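Local coordinates for protein 2-hydroxyisobutyryl-CoA synthetase (Aquincola tertiaricarbonis, PDB 6HDW) that is an AMP-binding enzyme of the ANL superfamily, with a C-terminal domain of the AMP-binding family, at residues K271-G276 with G289-N294; A152-G157 with P283-A288; M158-G163 with L244-F249. All coordinates share one frame; numbering follows the deposited sequence.

Contact 1 (K271-G276 with G289-N294); sequences KVYDCG and GTEQSN. With 8LE ([[(2~{R},3~{S},4~{R},5~{R})-5-(6-aminopurin-9-yl)-3,4-bis(oxidanyl)oxolan-2-yl]methoxy-oxidanyl-phosphoryl] 2-methyl-2-oxidanyl-propanoate), chain B.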
loop_
_atom_site.group_PDB
_atom_site.type_symbol
_atom_site.label_atom_id
_atom_site.label_comp_id
_atom_site.label_asym_id
_atom_site.label_seq_id
_atom_site.Cartn_x
_atom_site.Cartn_y
_atom_site.Cartn_z
ATOM N N LYS A 271 -14.728 19.017 8.016
ATOM C CA LYS A 271 -14.323 19.935 6.955
ATOM C C LYS A 271 -13.698 19.164 5.801
ATOM O O LYS A 271 -13.161 18.074 6.003
ATOM C CB LYS A 271 -13.365 21.010 7.484
ATOM C CG LYS A 271 -14.091 22.136 8.195
ATOM C CD LYS A 271 -13.135 23.168 8.745
ATOM C CE LYS A 271 -12.974 24.362 7.843
ATOM N NZ LYS A 271 -12.253 25.446 8.544
ATOM N N VAL A 272 -13.796 19.721 4.587
ATOM C CA VAL A 272 -13.243 19.118 3.378
ATOM C C VAL A 272 -12.172 20.030 2.795
ATOM O O VAL A 272 -12.394 21.229 2.651
ATOM C CB VAL A 272 -14.345 18.721 2.348
ATOM C CG1 VAL A 272 -13.763 18.509 0.951
ATOM C CG2 VAL A 272 -15.091 17.470 2.807
ATOM N N TYR A 273 -11.008 19.458 2.461
ATOM C CA TYR A 273 -9.927 20.225 1.857
ATOM C C TYR A 273 -9.536 19.673 0.521
ATOM O O TYR A 273 -9.382 18.459 0.364
ATOM C CB TYR A 273 -8.699 20.331 2.780
ATOM C CG TYR A 273 -9.005 21.014 4.089
ATOM C CD1 TYR A 273 -9.489 22.320 4.119
ATOM C CD2 TYR A 273 -8.862 20.342 5.298
ATOM C CE1 TYR A 273 -9.810 22.943 5.322
ATOM C CE2 TYR A 273 -9.174 20.959 6.509
ATOM C CZ TYR A 273 -9.637 22.264 6.516
ATOM O OH TYR A 273 -9.946 22.881 7.699
ATOM N N ASP A 274 -9.348 20.587 -0.434
ATOM C CA ASP A 274 -8.901 20.296 -1.786
ATOM C C ASP A 274 -7.379 20.475 -1.854
ATOM O O ASP A 274 -6.843 21.446 -1.310
ATOM C CB ASP A 274 -9.588 21.250 -2.775
ATOM C CG ASP A 274 -9.526 20.846 -4.237
ATOM O OD1 ASP A 274 -9.366 19.636 -4.518
ATOM O OD2 ASP A 274 -9.733 21.724 -5.101
ATOM N N CYS A 275 -6.695 19.512 -2.490
ATOM C CA CYS A 275 -5.257 19.519 -2.760
ATOM C C CYS A 275 -4.976 18.660 -3.987
ATOM O O CYS A 275 -5.873 17.966 -4.450
ATOM C CB CYS A 275 -4.428 19.085 -1.547
ATOM S SG CYS A 275 -4.487 17.314 -1.174
ATOM N N GLY A 276 -3.756 18.723 -4.511
ATOM C CA GLY A 276 -3.343 17.880 -5.622
ATOM C C GLY A 276 -3.163 18.507 -6.984
ATOM O O GLY A 276 -4.113 19.029 -7.572
ATOM N N GLY A 289 -5.811 23.796 -0.257
ATOM C CA GLY A 289 -6.591 24.679 0.599
ATOM C C GLY A 289 -6.101 24.606 2.035
ATOM O O GLY A 289 -5.495 23.605 2.445
ATOM N N THR A 290 -6.327 25.684 2.807
ATOM C CA THR A 290 -5.905 25.747 4.212
ATOM C C THR A 290 -7.141 25.842 5.116
ATOM O O THR A 290 -8.221 26.160 4.632
ATOM C CB THR A 290 -4.921 26.910 4.447
ATOM O OG1 THR A 290 -5.640 28.139 4.441
ATOM C CG2 THR A 290 -3.777 26.952 3.437
ATOM N N GLU A 291 -6.985 25.579 6.423
ATOM C CA GLU A 291 -8.073 25.632 7.400
ATOM C C GLU A 291 -8.972 26.881 7.268
ATOM O O GLU A 291 -10.195 26.737 7.265
ATOM C CB GLU A 291 -7.533 25.482 8.824
ATOM C CG GLU A 291 -8.629 25.241 9.850
ATOM C CD GLU A 291 -8.179 25.030 11.280
ATOM O OE1 GLU A 291 -6.987 25.264 11.584
ATOM O OE2 GLU A 291 -9.032 24.631 12.104
ATOM N N GLN A 292 -8.375 28.078 7.115
ATOM C CA GLN A 292 -9.123 29.338 6.968
ATOM C C GLN A 292 -9.480 29.612 5.504
ATOM O O GLN A 292 -10.628 29.964 5.222
ATOM C CB GLN A 292 -8.397 30.529 7.617
ATOM C CG GLN A 292 -8.098 30.373 9.120
ATOM C CD GLN A 292 -6.897 29.480 9.406
ATOM O OE1 GLN A 292 -6.018 29.278 8.560
ATOM N NE2 GLN A 292 -6.852 28.889 10.593
ATOM N N SER A 293 -8.521 29.421 4.567
ATOM C CA SER A 293 -8.763 29.554 3.123
ATOM C C SER A 293 -9.212 28.159 2.657
ATOM O O SER A 293 -8.495 27.472 1.917
ATOM C CB SER A 293 -7.491 29.992 2.403
ATOM O OG SER A 293 -6.915 31.147 2.987
ATOM N N ASN A 294 -10.373 27.711 3.183
ATOM C CA ASN A 294 -10.937 26.365 3.011
ATOM C C ASN A 294 -11.604 26.100 1.664
ATOM O O ASN A 294 -11.856 24.934 1.351
ATOM C CB ASN A 294 -11.904 26.038 4.161
ATOM C CG ASN A 294 -13.107 26.926 4.165
ATOM O OD1 ASN A 294 -12.993 28.150 4.129
ATOM N ND2 ASN A 294 -14.282 26.327 4.121
HETATM C C2 8LE B . -9.060 18.508 -9.903
HETATM C CAA 8LE B . -1.217 12.366 -6.985
HETATM C CAZ 8LE B . -2.548 13.025 -7.389
HETATM C CAB 8LE B . -2.407 14.559 -7.370
HETATM O OAF 8LE B . -3.545 12.678 -6.438
HETATM C CAS 8LE B . -2.986 12.515 -8.786
HETATM O OAD 8LE B . -4.085 11.988 -8.948
HETATM O OAQ 8LE B . -2.069 12.667 -9.786
HETATM P PBC 8LE B . -2.103 11.946 -11.264
HETATM O OAI 8LE B . -2.430 10.398 -11.077
HETATM O OAE 8LE B . -0.834 12.210 -11.981
HETATM O "O5'" 8LE B . -3.306 12.612 -12.038
HETATM C "C5'" 8LE B . -3.279 14.031 -12.113
HETATM C "C4'" 8LE B . -4.557 14.511 -12.745
HETATM O "O4'" 8LE B . -5.650 14.225 -11.836
HETATM C "C3'" 8LE B . -4.458 15.984 -12.810
HETATM O "O3'" 8LE B . -3.845 16.358 -14.049
HETATM C "C2'" 8LE B . -5.931 16.390 -12.741
HETATM O "O2'" 8LE B . -6.633 16.198 -14.006
HETATM C "C1'" 8LE B . -6.470 15.409 -11.724
HETATM N N9 8LE B . -6.447 15.973 -10.337
HETATM C C8 8LE B . -5.621 15.672 -9.328
HETATM N N7 8LE B . -5.962 16.415 -8.280
HETATM C C5 8LE B . -6.989 17.195 -8.635
HETATM C C4 8LE B . -7.285 16.918 -9.918
HETATM N N3 8LE B . -8.307 17.535 -10.558
HETATM N N1 8LE B . -8.730 18.776 -8.572
HETATM C C6 8LE B . -7.728 18.106 -7.973
HETATM N N6 8LE B . -7.430 18.350 -6.703
HETATM O O HOH W 1 -9.935 23.252 0.164
#
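The Y273 ring meets the 289-294 loop at its outer end. At the ring edge, near its plane, N294 CB lies 3.9 Å from Y273 CE1. T290 O, near CE1, and E291 CA, near the hydroxyl end, approach obliquely. The hydroxyl reaches furthest, with Y273 OH 3.3 Å from E291 CA and also against the E291 CG methylene. The carboxylate of E291 is turned almost perpendicular to the ring, at 83°. CG of Y273 is anti to the carbonyl carbon, which swings the ring's hydroxyl end to the loop.

K271 runs past the same loop. Its chain bends at chi3 (97°), and NZ then donates to the backbone carbonyl of E291, with K271 NZ to E291 O at 2.7 Å. The ammonium comes from 25° out of the carbonyl plane. K271 NZ and E291 OE2 are 4.9 Å apart, too far for a salt bridge, though the opposite charges may attract weakly.

At the other end the backbones join: G289 N donates to D274 O at 2.8 Å, in a nearly straight bond. A water bridges D274 and N294, accepting from D274 N and donating to N294 O. Within the loop, T290 OG1 accepts from S293 N, an ST motif.

At the end of the strand the chain reaches the adenine of 8LE. The amino group N6 of 8LE donates to D274 OD1 at 3.2 Å and to C275 O at 2.8 Å. The other carboxylate oxygen, OD2 of D274, is hydrogen-bonded to S256 OG, which probably limits rotation of the carboxylate.

Strand 271-274 is an outermost strand of the five-stranded parallel sheet. It pairs with strand 246-249, and V272 packs on helix 258-268. The loop leads on to strand 297-299, where L298 touches T290.

Contact 2 (A152-G157 with P283-A288); sequences ARIMWG and PFMNVA. With 8LE ([[(2~{R},3~{S},4~{R},5~{R})-5-(6-aminopurin-9-yl)-3,4-bis(oxidanyl)oxolan-2-yl]methoxy-oxidanyl-phosphoryl] 2-methyl-2-oxidanyl-propanoate), chain B.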
loop_
_atom_site.group_PDB
_atom_site.type_symbol
_atom_site.label_atom_id
_atom_site.label_comp_id
_atom_site.label_asym_id
_atom_site.label_seq_id
_atom_site.Cartn_x
_atom_site.Cartn_y
_atom_site.Cartn_z
ATOM N N ALA A 152 4.023 17.607 5.198
ATOM C CA ALA A 152 3.762 17.822 6.631
ATOM C C ALA A 152 3.417 19.295 6.886
ATOM O O ALA A 152 2.518 19.586 7.674
ATOM C CB ALA A 152 4.975 17.423 7.458
ATOM N N ARG A 153 4.097 20.210 6.165
ATOM C CA ARG A 153 3.914 21.659 6.212
ATOM C C ARG A 153 2.509 22.066 5.747
ATOM O O ARG A 153 1.840 22.848 6.425
ATOM C CB ARG A 153 5.002 22.333 5.358
ATOM C CG ARG A 153 4.757 23.790 5.005
ATOM C CD ARG A 153 5.911 24.338 4.209
ATOM N NE ARG A 153 5.644 25.694 3.747
ATOM C CZ ARG A 153 6.355 26.319 2.817
ATOM N NH1 ARG A 153 7.387 25.716 2.243
ATOM N NH2 ARG A 153 6.036 27.551 2.449
ATOM N N ILE A 154 2.074 21.531 4.591
ATOM C CA ILE A 154 0.765 21.786 3.980
ATOM C C ILE A 154 -0.368 21.145 4.817
ATOM O O ILE A 154 -1.413 21.764 4.973
ATOM C CB ILE A 154 0.781 21.335 2.490
ATOM C CG1 ILE A 154 1.772 22.189 1.664
ATOM C CG2 ILE A 154 -0.615 21.374 1.874
ATOM C CD1 ILE A 154 2.333 21.491 0.417
ATOM N N MET A 155 -0.149 19.924 5.363
ATOM C CA MET A 155 -1.123 19.223 6.220
ATOM C C MET A 155 -1.328 19.971 7.558
ATOM O O MET A 155 -2.437 19.962 8.095
ATOM C CB MET A 155 -0.693 17.770 6.473
ATOM C CG MET A 155 -1.043 16.823 5.327
ATOM S SD MET A 155 -0.194 15.229 5.463
ATOM C CE MET A 155 -1.064 14.514 6.843
ATOM N N TRP A 156 -0.259 20.625 8.079
ATOM C CA TRP A 156 -0.313 21.457 9.288
ATOM C C TRP A 156 -1.275 22.629 9.023
ATOM O O TRP A 156 -2.092 22.952 9.884
ATOM C CB TRP A 156 1.093 21.963 9.684
ATOM C CG TRP A 156 1.094 22.910 10.853
ATOM C CD1 TRP A 156 0.740 24.228 10.841
ATOM C CD2 TRP A 156 1.477 22.612 12.201
ATOM N NE1 TRP A 156 0.828 24.755 12.105
ATOM C CE2 TRP A 156 1.299 23.794 12.959
ATOM C CE3 TRP A 156 1.940 21.457 12.852
ATOM C CZ2 TRP A 156 1.587 23.860 14.328
ATOM C CZ3 TRP A 156 2.217 21.520 14.210
ATOM C CH2 TRP A 156 2.033 22.708 14.936
ATOM N N GLY A 157 -1.205 23.192 7.811
ATOM C CA GLY A 157 -2.069 24.278 7.346
ATOM C C GLY A 157 -3.548 23.933 7.316
ATOM O O GLY A 157 -4.396 24.829 7.394
ATOM N N PRO A 283 6.199 16.917 -4.544
ATOM C CA PRO A 283 5.048 17.078 -3.629
ATOM C C PRO A 283 3.822 17.688 -4.322
ATOM O O PRO A 283 3.799 18.874 -4.632
ATOM C CB PRO A 283 5.638 17.918 -2.481
ATOM C CG PRO A 283 6.734 18.709 -3.113
ATOM C CD PRO A 283 7.321 17.796 -4.158
ATOM N N PHE A 284 2.836 16.839 -4.641
ATOM C CA PHE A 284 1.621 17.194 -5.392
ATOM C C PHE A 284 0.657 18.084 -4.610
ATOM O O PHE A 284 -0.210 18.725 -5.211
ATOM C CB PHE A 284 0.911 15.932 -5.932
ATOM C CG PHE A 284 0.550 14.938 -4.857
ATOM C CD1 PHE A 284 -0.612 15.091 -4.107
ATOM C CD2 PHE A 284 1.386 13.865 -4.573
ATOM C CE1 PHE A 284 -0.919 14.202 -3.084
ATOM C CE2 PHE A 284 1.067 12.967 -3.556
ATOM C CZ PHE A 284 -0.077 13.146 -2.815
ATOM N N MET A 285 0.829 18.151 -3.273
ATOM C CA MET A 285 0.031 19.021 -2.411
ATOM C C MET A 285 0.448 20.501 -2.571
ATOM O O MET A 285 -0.056 21.350 -1.831
ATOM C CB MET A 285 0.103 18.569 -0.938
ATOM C CG MET A 285 -0.589 17.261 -0.676
ATOM S SD MET A 285 -0.519 16.797 1.062
ATOM C CE MET A 285 -1.845 17.763 1.710
ATOM N N ASN A 286 1.332 20.822 -3.571
ATOM C CA ASN A 286 1.786 22.199 -3.883
ATOM C C ASN A 286 0.597 23.152 -4.181
ATOM O O ASN A 286 0.743 24.375 -4.103
ATOM C CB ASN A 286 2.820 22.203 -5.021
ATOM C CG ASN A 286 2.234 21.854 -6.367
ATOM O OD1 ASN A 286 1.905 20.708 -6.635
ATOM N ND2 ASN A 286 2.052 22.841 -7.232
ATOM N N VAL A 287 -0.558 22.573 -4.557
ATOM C CA VAL A 287 -1.845 23.269 -4.709
ATOM C C VAL A 287 -2.736 22.643 -3.639
ATOM O O VAL A 287 -2.901 21.411 -3.629
ATOM C CB VAL A 287 -2.489 23.319 -6.125
ATOM C CG1 VAL A 287 -1.739 24.283 -7.034
ATOM C CG2 VAL A 287 -2.595 21.939 -6.762
ATOM N N ALA A 288 -3.153 23.460 -2.644
ATOM C CA ALA A 288 -3.928 22.985 -1.497
ATOM C C ALA A 288 -4.598 24.088 -0.716
ATOM O O ALA A 288 -4.001 25.144 -0.481
ATOM C CB ALA A 288 -3.033 22.192 -0.551
HETATM C C2 8LE B . -9.060 18.508 -9.903
HETATM C CAA 8LE B . -1.217 12.366 -6.985
HETATM C CAZ 8LE B . -2.548 13.025 -7.389
HETATM C CAB 8LE B . -2.407 14.559 -7.370
HETATM O OAF 8LE B . -3.545 12.678 -6.438
HETATM C CAS 8LE B . -2.986 12.515 -8.786
HETATM O OAD 8LE B . -4.085 11.988 -8.948
HETATM O OAQ 8LE B . -2.069 12.667 -9.786
HETATM P PBC 8LE B . -2.103 11.946 -11.264
HETATM O OAI 8LE B . -2.430 10.398 -11.077
HETATM O OAE 8LE B . -0.834 12.210 -11.981
HETATM O "O5'" 8LE B . -3.306 12.612 -12.038
HETATM C "C5'" 8LE B . -3.279 14.031 -12.113
HETATM C "C4'" 8LE B . -4.557 14.511 -12.745
HETATM O "O4'" 8LE B . -5.650 14.225 -11.836
HETATM C "C3'" 8LE B . -4.458 15.984 -12.810
HETATM O "O3'" 8LE B . -3.845 16.358 -14.049
HETATM C "C2'" 8LE B . -5.931 16.390 -12.741
HETATM O "O2'" 8LE B . -6.633 16.198 -14.006
HETATM C "C1'" 8LE B . -6.470 15.409 -11.724
HETATM N N9 8LE B . -6.447 15.973 -10.337
HETATM C C8 8LE B . -5.621 15.672 -9.328
HETATM N N7 8LE B . -5.962 16.415 -8.280
HETATM C C5 8LE B . -6.989 17.195 -8.635
HETATM C C4 8LE B . -7.285 16.918 -9.918
HETATM N N3 8LE B . -8.307 17.535 -10.558
HETATM N N1 8LE B . -8.730 18.776 -8.572
HETATM C C6 8LE B . -7.728 18.106 -7.973
HETATM N N6 8LE B . -7.430 18.350 -6.703
#
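I154, on helix 141-157, points at the turn formed by residues 283-286 and at the start of strand 287-288. This is helix-to-loop packing in the AMP-binding domain of the ANL fold. The two branches of I154 take different partners. CG1 is anti to the carbonyl carbon (chi1 -65°) and brings CD1 against the carbonyl oxygen of M285, with I154 CD1 to M285 O at 3.3 Å. CG2, anti to the backbone N, meets the methyl of A288, with I154 CG2 to A288 CB at 3.5 Å.

M285 answers with a hooked side chain. It bends at chi3 (81°), which lets its terminal methyl sit between two helix residues: M285 CE is 3.8 Å from I154 CG2. The same methyl is also 3.8 Å from M155 CG. The M155 and M285 side chains cross obliquely, and both also rest on F248 of strand 246-249. All these residues are buried, and the contact across the two segments is apolar.

The other side of the loop faces the ligand. F284 CB points away from the helix, and its ring lies against 8LE. H151 of the same helix meets that ring edge-to-face. Over one face, 8LE CAA sits 3.7 Å above the F284 plane, offset toward the rim, and 8LE CAB lies 3.8 Å from F284 CD1.

Contact 3 (M158-G163 with L244-F249); sequences MGIRPG and LKCLFF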
loop_
_atom_site.group_PDB
_atom_site.type_symbol
_atom_site.label_atom_id
_atom_site.label_comp_id
_atom_site.label_asym_id
_atom_site.label_seq_id
_atom_site.Cartn_x
_atom_site.Cartn_y
_atom_site.Cartn_z
ATOM N N MET A 158 -3.868 22.625 7.198
ATOM C CA MET A 158 -5.228 22.081 7.192
ATOM C C MET A 158 -5.748 21.831 8.632
ATOM O O MET A 158 -6.882 21.366 8.810
ATOM C CB MET A 158 -5.268 20.778 6.382
ATOM C CG MET A 158 -4.913 20.943 4.927
ATOM S SD MET A 158 -4.932 19.351 4.070
ATOM C CE MET A 158 -4.770 19.898 2.367
ATOM N N GLY A 159 -4.919 22.140 9.632
ATOM C CA GLY A 159 -5.246 21.937 11.040
ATOM C C GLY A 159 -4.889 20.565 11.579
ATOM O O GLY A 159 -5.271 20.229 12.706
ATOM N N ILE A 160 -4.164 19.745 10.777
ATOM C CA ILE A 160 -3.721 18.405 11.175
ATOM C C ILE A 160 -2.470 18.593 12.042
ATOM O O ILE A 160 -1.597 19.397 11.705
ATOM C CB ILE A 160 -3.534 17.434 9.967
ATOM C CG1 ILE A 160 -4.756 17.505 8.994
ATOM C CG2 ILE A 160 -3.300 15.998 10.449
ATOM C CD1 ILE A 160 -4.510 17.032 7.551
ATOM N N ARG A 161 -2.424 17.909 13.195
ATOM C CA ARG A 161 -1.375 18.101 14.191
ATOM C C ARG A 161 -0.652 16.825 14.630
ATOM O O ARG A 161 -1.240 15.746 14.519
ATOM C CB ARG A 161 -2.004 18.781 15.438
ATOM C CG ARG A 161 -2.557 20.191 15.222
ATOM C CD ARG A 161 -1.460 21.235 15.117
ATOM N NE ARG A 161 -1.993 22.579 14.863
ATOM C CZ ARG A 161 -2.182 23.094 13.654
ATOM N NH1 ARG A 161 -1.909 22.378 12.570
ATOM N NH2 ARG A 161 -2.665 24.322 13.517
ATOM N N PRO A 162 0.578 16.921 15.223
ATOM C CA PRO A 162 1.233 15.707 15.758
ATOM C C PRO A 162 0.325 14.960 16.745
ATOM O O PRO A 162 -0.388 15.590 17.537
ATOM C CB PRO A 162 2.474 16.255 16.484
ATOM C CG PRO A 162 2.749 17.553 15.859
ATOM C CD PRO A 162 1.417 18.120 15.444
ATOM N N GLY A 163 0.319 13.633 16.646
ATOM C CA GLY A 163 -0.506 12.776 17.490
ATOM C C GLY A 163 -1.891 12.497 16.938
ATOM O O GLY A 163 -2.594 11.636 17.470
ATOM N N LEU A 244 -14.088 12.538 12.784
ATOM C CA LEU A 244 -13.271 13.287 11.833
ATOM C C LEU A 244 -13.389 14.789 11.986
ATOM O O LEU A 244 -14.502 15.321 12.113
ATOM C CB LEU A 244 -13.596 12.884 10.382
ATOM C CG LEU A 244 -13.043 11.543 9.890
ATOM C CD1 LEU A 244 -13.837 11.047 8.692
ATOM C CD2 LEU A 244 -11.564 11.641 9.538
ATOM N N LYS A 245 -12.240 15.481 11.969
ATOM C CA LYS A 245 -12.227 16.946 12.008
ATOM C C LYS A 245 -12.145 17.406 10.555
ATOM O O LYS A 245 -12.705 18.443 10.187
ATOM C CB LYS A 245 -11.045 17.493 12.828
ATOM C CG LYS A 245 -11.026 17.050 14.300
ATOM C CD LYS A 245 -12.151 17.680 15.149
ATOM C CE LYS A 245 -12.310 17.019 16.501
ATOM N NZ LYS A 245 -12.907 15.656 16.407
ATOM N N CYS A 246 -11.459 16.606 9.714
ATOM C CA CYS A 246 -11.337 16.916 8.300
ATOM C C CYS A 246 -11.078 15.700 7.428
ATOM O O CYS A 246 -10.714 14.624 7.899
ATOM C CB CYS A 246 -10.301 18.010 8.054
ATOM S SG CYS A 246 -8.602 17.409 7.887
ATOM N N LEU A 247 -11.304 15.907 6.131
ATOM C CA LEU A 247 -11.050 14.980 5.042
ATOM C C LEU A 247 -10.332 15.841 4.016
ATOM O O LEU A 247 -10.767 16.964 3.750
ATOM C CB LEU A 247 -12.357 14.416 4.447
ATOM C CG LEU A 247 -13.244 13.578 5.366
ATOM C CD1 LEU A 247 -14.355 14.435 5.964
ATOM C CD2 LEU A 247 -13.848 12.394 4.613
ATOM N N PHE A 248 -9.198 15.363 3.509
ATOM C CA PHE A 248 -8.425 16.085 2.508
ATOM C C PHE A 248 -8.243 15.200 1.292
ATOM O O PHE A 248 -7.940 14.022 1.425
ATOM C CB PHE A 248 -7.128 16.683 3.084
ATOM C CG PHE A 248 -5.995 15.755 3.445
ATOM C CD1 PHE A 248 -6.045 14.985 4.603
ATOM C CD2 PHE A 248 -4.816 15.751 2.704
ATOM C CE1 PHE A 248 -4.972 14.165 4.967
ATOM C CE2 PHE A 248 -3.738 14.940 3.076
ATOM C CZ PHE A 248 -3.830 14.142 4.196
ATOM N N PHE A 249 -8.560 15.726 0.120
ATOM C CA PHE A 249 -8.577 14.908 -1.083
ATOM C C PHE A 249 -7.774 15.451 -2.226
ATOM O O PHE A 249 -7.591 16.668 -2.344
ATOM C CB PHE A 249 -10.035 14.740 -1.594
ATOM C CG PHE A 249 -11.114 14.378 -0.598
ATOM C CD1 PHE A 249 -11.124 13.133 0.020
ATOM C CD2 PHE A 249 -12.166 15.251 -0.344
ATOM C CE1 PHE A 249 -12.127 12.794 0.928
ATOM C CE2 PHE A 249 -13.182 14.904 0.553
ATOM C CZ PHE A 249 -13.162 13.674 1.170
#
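Helix 141-157 ends in a Schellman motif, with G159 at positive phi (88°), and the chain then passes the start of strand 246-249, with M158 CA and C246 CA 8.1 Å apart. The CB atoms of M158 and I160 point toward the strand, and those of C246 and F248 point back.

The M158 chain is extended beyond CG and crosses F248 at about a right angle. Its sulfur makes an oblique Met-aromatic contact, with M158 SD 4.4 Å from the F248 ring centroid. The closest touch is M158 SD to F248 CB, at 3.6 Å. I160 makes an off-centre CH-pi contact: its methyl CD1 is 4.3 Å from the F248 ring centroid and 29° off the ring normal. The other part of the same branch reaches the cysteine, with I160 CG1 to C246 SG at 4.0 Å.

These four buried side chains join the helix end to the parallel sheet. F248 also meets Y219 on strand 217-220, and M155 of the helix touches both F248 and I160. From the neighbouring strand 271-274, Y273 packs on M158, C246 and F248.

How the contacts relate
From the N terminus, helix 141-157 supplies the first half of contact 2, and the loop directly after it supplies the first half of contact 3. Contact 3 closes at strand 246-249, within the longer loop that contact 2 closes at 283-288. Contact 1 opens at strand 271-274, after contact 3 has closed, and crosses contact 2 by ending at 289-294. Strands 246-249 and 271-274 are sheet neighbours, so the backbone bonds between those strands join contacts 1 and 3. M285 of contact 2 touches F248 and M158 of contact 3. Together they tie the helix end, the parallel sheet and the loops beside 8LE, which contacts 1 and 2 touch.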